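Serine protease pet (Escherichia coli, PDB 4OM9) is the secreted passenger domain of an enterotoxic autotransporter, a serine protease that enteroaggregative strains release and that probably cleaves host alpha-fodrin. Local coordinates at residues G653-T658 with S676-T681; S696-S701 with F726-G731. All coordinates share one frame; numbering follows the deposited sequence.

Contact 1 of 2, residues G653-T658 with S676-T681; sequences GGIMAT and SSLDRT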
# COMPACT_ATOMS: atom_id res chain seq x y z
N GLY A 653 -9.34 8.27 12.00
CA GLY A 653 -9.19 8.04 13.43
C GLY A 653 -9.26 9.33 14.22
O GLY A 653 -10.02 10.23 13.89
N GLY A 654 -8.46 9.43 15.27
CA GLY A 654 -8.46 10.63 16.09
C GLY A 654 -7.06 11.11 16.41
O GLY A 654 -6.10 10.36 16.27
N ILE A 655 -6.97 12.37 16.86
CA ILE A 655 -5.69 12.99 17.19
C ILE A 655 -5.69 13.72 18.55
O ILE A 655 -6.43 14.70 18.78
CB ILE A 655 -5.27 14.00 16.08
CG1 ILE A 655 -5.32 13.34 14.69
CG2 ILE A 655 -3.90 14.56 16.38
CD1 ILE A 655 -4.59 14.10 13.58
N MET A 656 -4.86 13.22 19.46
CA MET A 656 -4.57 13.91 20.71
C MET A 656 -3.15 14.45 20.67
O MET A 656 -2.19 13.68 20.66
CB MET A 656 -4.72 12.98 21.91
CG MET A 656 -6.00 12.20 21.93
SD MET A 656 -5.94 10.82 23.09
CE MET A 656 -7.59 10.14 22.90
N ALA A 657 -3.01 15.76 20.67
CA ALA A 657 -1.71 16.38 20.47
C ALA A 657 -1.43 17.49 21.48
O ALA A 657 -2.33 18.15 21.97
CB ALA A 657 -1.61 16.91 19.02
N THR A 658 -0.15 17.69 21.78
CA THR A 658 0.28 18.80 22.60
C THR A 658 1.41 19.49 21.85
O THR A 658 2.39 18.84 21.46
CB THR A 658 0.75 18.33 24.00
OG1 THR A 658 -0.37 17.79 24.72
CG2 THR A 658 1.33 19.49 24.80
N SER A 676 -10.95 14.21 19.04
CA SER A 676 -9.68 14.90 18.88
C SER A 676 -9.50 16.05 19.86
O SER A 676 -10.41 16.86 20.08
CB SER A 676 -9.53 15.41 17.45
OG SER A 676 -9.20 14.35 16.57
N SER A 677 -8.31 16.13 20.44
CA SER A 677 -7.98 17.16 21.40
C SER A 677 -6.62 17.79 21.09
O SER A 677 -5.58 17.15 21.20
CB SER A 677 -8.01 16.56 22.81
OG SER A 677 -6.89 17.00 23.56
N LEU A 678 -6.64 19.04 20.66
CA LEU A 678 -5.43 19.77 20.33
C LEU A 678 -5.17 20.90 21.34
O LEU A 678 -5.98 21.82 21.49
CB LEU A 678 -5.52 20.34 18.92
CG LEU A 678 -5.32 19.48 17.66
CD1 LEU A 678 -5.48 17.97 17.90
CD2 LEU A 678 -6.22 19.94 16.52
N ASP A 679 -4.05 20.81 22.04
CA ASP A 679 -3.69 21.84 23.01
C ASP A 679 -2.44 22.56 22.56
O ASP A 679 -1.36 22.00 22.60
CB ASP A 679 -3.49 21.24 24.39
CG ASP A 679 -3.21 22.29 25.44
OD1 ASP A 679 -3.46 23.48 25.17
OD2 ASP A 679 -2.75 21.94 26.55
N ARG A 680 -2.60 23.82 22.15
CA ARG A 680 -1.50 24.60 21.58
C ARG A 680 -1.00 23.92 20.31
O ARG A 680 0.16 24.01 19.94
CB ARG A 680 -0.37 24.78 22.61
CG ARG A 680 -0.88 25.19 23.99
CD ARG A 680 0.24 25.53 24.96
NE ARG A 680 1.14 24.41 25.23
CZ ARG A 680 0.85 23.39 26.03
NH1 ARG A 680 -0.33 23.30 26.63
NH2 ARG A 680 1.74 22.43 26.22
N THR A 681 -1.92 23.24 19.64
CA THR A 681 -1.58 22.50 18.45
C THR A 681 -2.27 23.03 17.19
O THR A 681 -3.41 22.66 16.89
CB THR A 681 -1.89 20.97 18.63
OG1 THR A 681 -1.02 20.42 19.64
CG2 THR A 681 -1.71 20.19 17.30
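Ile655 and Ala657 meet Leu678 and Thr681 on the buried side of two parallel strands, 655-658 and 676-679, which lie on successive coils of the right-handed parallel beta-helix forming the stalk of the passenger domain. The strand axes approach to 4.7 Å at an angle of 11°, and parallel bridges pair Met656 with Ser677, Ala657 with Leu678 and Thr658 with Asp679. On this interior side the packing is close and mostly apolar. Leu678 leans back over the earlier strand with its CD1 methyl, which rests 4.1 Å from Ile655 CG2 and also borders Ala657 CB. Thr681, just past the second strand, turns its CG2 methyl to within 3.7 Å of Ala657 CB, while its buried OG1 is satisfied by the carbonyl of Asp659. Ile662 of strand 661-664 touches Ile655, Leu678 and Thr681 from inside the helix.

Backbone bonds rivet the coils together: Ser677 N to Ile655 O, Ala657 N to Ser677 O at 3.0 Å, and Asp679 N to Ala657 O. At the start of this ladder a side chain stands in for a carbonyl, because Ser676 OG accepts the N-H of Ile655 at 3.0 Å. Its chi1 of -77° sets OG anti to the carbonyl carbon, beside its own backbone N.

The outer side is more open and partly exposed, loosest at Met656, whose end leads away from the later strand. Polar groups gather at the C-terminal end: Arg680 NE pairs with Asp659, NH1 forms a 2.8 Å salt bridge with Asp679 OD2, and Asp679 OD1 bonds to Thr700 OG1 on the next coil. One approach here is close: the Arg680 chain bends at chi3 (-62°) and runs alongside Thr658, whose CG2 methyl sits 3.3 Å from Arg680 NH2.

Contact 2 of 2, residues S696-S701 with F726-G731; sequences SLFTTS and FYAAGG
Phe698 and Phe726 meet rim to rim: CE2 and CZ of Phe698 both lie 3.9 Å from Phe726 CD2, each ring offering its edge, and the two side chains run at a slant to one another. This is contact between ring edges, without face-to-face overlap. Ala728, on the same outer side, sets its methyl 4.3 Å from Phe698 CD2 and extends the apolar patch along the later strand.

Across the sheet, on the buried side, Tyr727 brings CD1 to 3.7 Å from Leu697 CB of the preceding coil and 3.6 Å from Leu697 N. The ring is fixed from further away: its hydroxyl bonds to the carbonyl of Thr712, and Ala747 and Val749 of strand 747-755, on the next coil, touch it.

Behind these side chains stands the backbone ladder that sets them in register. Ser696 OG begins it by accepting the N-H of Phe726 at 3.0 Å, a position reached with OG anti to the carbonyl carbon, beside its own backbone N (chi1 -79°). Leu697 N bonds to Phe726 O, and Gly730 N to Thr699 O at 2.9 Å. The two middle bonds, Ala728 N to Leu697 O and Thr699 N to Ala728 O, are weak because their N-H directions are poorly aimed. Beyond the strands, Gly731 N bonds to Ser701 O, carrying the pairing into the turns.

In-register parallel strands, with like positions stacked on like and turns following one another, are the hallmark of the right-handed parallel beta-helix of autotransporter passengers.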
# COMPACT_ATOMS: atom_id res chain seq x y z
N SER A 696 -16.15 14.60 18.11
CA SER A 696 -15.81 15.86 18.77
C SER A 696 -14.37 16.33 18.54
O SER A 696 -13.42 15.54 18.60
CB SER A 696 -16.04 15.75 20.28
OG SER A 696 -17.40 15.88 20.62
N LEU A 697 -14.20 17.63 18.29
CA LEU A 697 -12.87 18.20 18.17
C LEU A 697 -12.73 19.49 18.99
O LEU A 697 -13.33 20.50 18.66
CB LEU A 697 -12.53 18.47 16.71
CG LEU A 697 -11.17 19.11 16.44
CD1 LEU A 697 -10.48 18.43 15.28
CD2 LEU A 697 -11.32 20.60 16.17
N PHE A 698 -11.92 19.42 20.04
CA PHE A 698 -11.64 20.57 20.90
C PHE A 698 -10.22 21.04 20.66
O PHE A 698 -9.32 20.22 20.48
CB PHE A 698 -11.81 20.23 22.37
CG PHE A 698 -13.05 19.44 22.67
CD1 PHE A 698 -13.07 18.07 22.51
CD2 PHE A 698 -14.19 20.08 23.11
CE1 PHE A 698 -14.21 17.34 22.78
CE2 PHE A 698 -15.34 19.36 23.37
CZ PHE A 698 -15.35 17.99 23.21
N THR A 699 -10.01 22.35 20.66
CA THR A 699 -8.68 22.89 20.43
C THR A 699 -8.50 24.25 21.10
O THR A 699 -9.32 25.16 20.94
CB THR A 699 -8.41 23.03 18.94
OG1 THR A 699 -8.53 21.75 18.32
CG2 THR A 699 -7.00 23.54 18.71
N THR A 700 -7.42 24.37 21.86
CA THR A 700 -7.09 25.62 22.53
C THR A 700 -6.44 26.57 21.54
O THR A 700 -6.08 27.69 21.88
CB THR A 700 -6.17 25.38 23.72
OG1 THR A 700 -4.95 24.77 23.27
CG2 THR A 700 -6.85 24.47 24.73
N SER A 701 -6.30 26.11 20.31
CA SER A 701 -5.65 26.85 19.24
C SER A 701 -6.64 27.05 18.10
O SER A 701 -7.85 26.91 18.28
CB SER A 701 -4.41 26.10 18.76
OG SER A 701 -3.70 26.83 17.77
N PHE A 726 -19.42 17.99 20.00
CA PHE A 726 -19.02 19.40 19.98
C PHE A 726 -17.76 19.71 19.18
O PHE A 726 -16.88 18.87 19.03
CB PHE A 726 -18.77 19.93 21.40
CG PHE A 726 -19.68 19.35 22.45
CD1 PHE A 726 -21.05 19.39 22.30
CD2 PHE A 726 -19.15 18.79 23.60
CE1 PHE A 726 -21.88 18.87 23.27
CE2 PHE A 726 -19.97 18.27 24.58
CZ PHE A 726 -21.33 18.31 24.42
N TYR A 727 -17.66 20.94 18.70
CA TYR A 727 -16.42 21.44 18.12
C TYR A 727 -16.07 22.80 18.69
O TYR A 727 -16.72 23.80 18.35
CB TYR A 727 -16.52 21.54 16.60
CG TYR A 727 -16.92 20.26 15.91
CD1 TYR A 727 -15.97 19.29 15.61
CD2 TYR A 727 -18.24 20.03 15.56
CE1 TYR A 727 -16.34 18.11 14.99
CE2 TYR A 727 -18.62 18.88 14.93
CZ TYR A 727 -17.66 17.92 14.65
OH TYR A 727 -18.05 16.75 14.02
N ALA A 728 -15.06 22.85 19.55
CA ALA A 728 -14.57 24.12 20.06
C ALA A 728 -13.21 24.44 19.45
O ALA A 728 -12.34 23.56 19.35
CB ALA A 728 -14.47 24.09 21.58
N ALA A 729 -13.04 25.68 19.01
CA ALA A 729 -11.74 26.19 18.61
C ALA A 729 -11.53 27.57 19.23
O ALA A 729 -12.01 28.57 18.70
CB ALA A 729 -11.63 26.25 17.10
N GLY A 730 -10.84 27.60 20.36
CA GLY A 730 -10.61 28.82 21.10
C GLY A 730 -10.00 29.92 20.27
O GLY A 730 -10.32 31.10 20.45
N GLY A 731 -9.12 29.54 19.34
CA GLY A 731 -8.42 30.49 18.50
C GLY A 731 -9.18 30.78 17.22
O GLY A 731 -8.67 31.46 16.31

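How the contacts relate
Both contacts join neighbouring coils of the same wall of the beta-helix, and strands 676-679 and 697-699 are themselves adjacent, so the four strands form one continuous run; the centres of the two contacts are about 10 Å apart. Each contact has a buried and an outer side. The interiors differ: contact 1 is filled by the methyls of Ile655, Ala657, Leu678 and Thr681, contact 2 by an aromatic ring against leucine. Outside, contact 1 is charged at its C-terminal end, whereas contact 2 carries phenylalanines. Thr700 of contact 2 ties them together, its OG1 bonding to the backbone N of Arg680 as well as to Asp679. The accepting serine belongs to the later strand in contact 1, the earlier in contact 2.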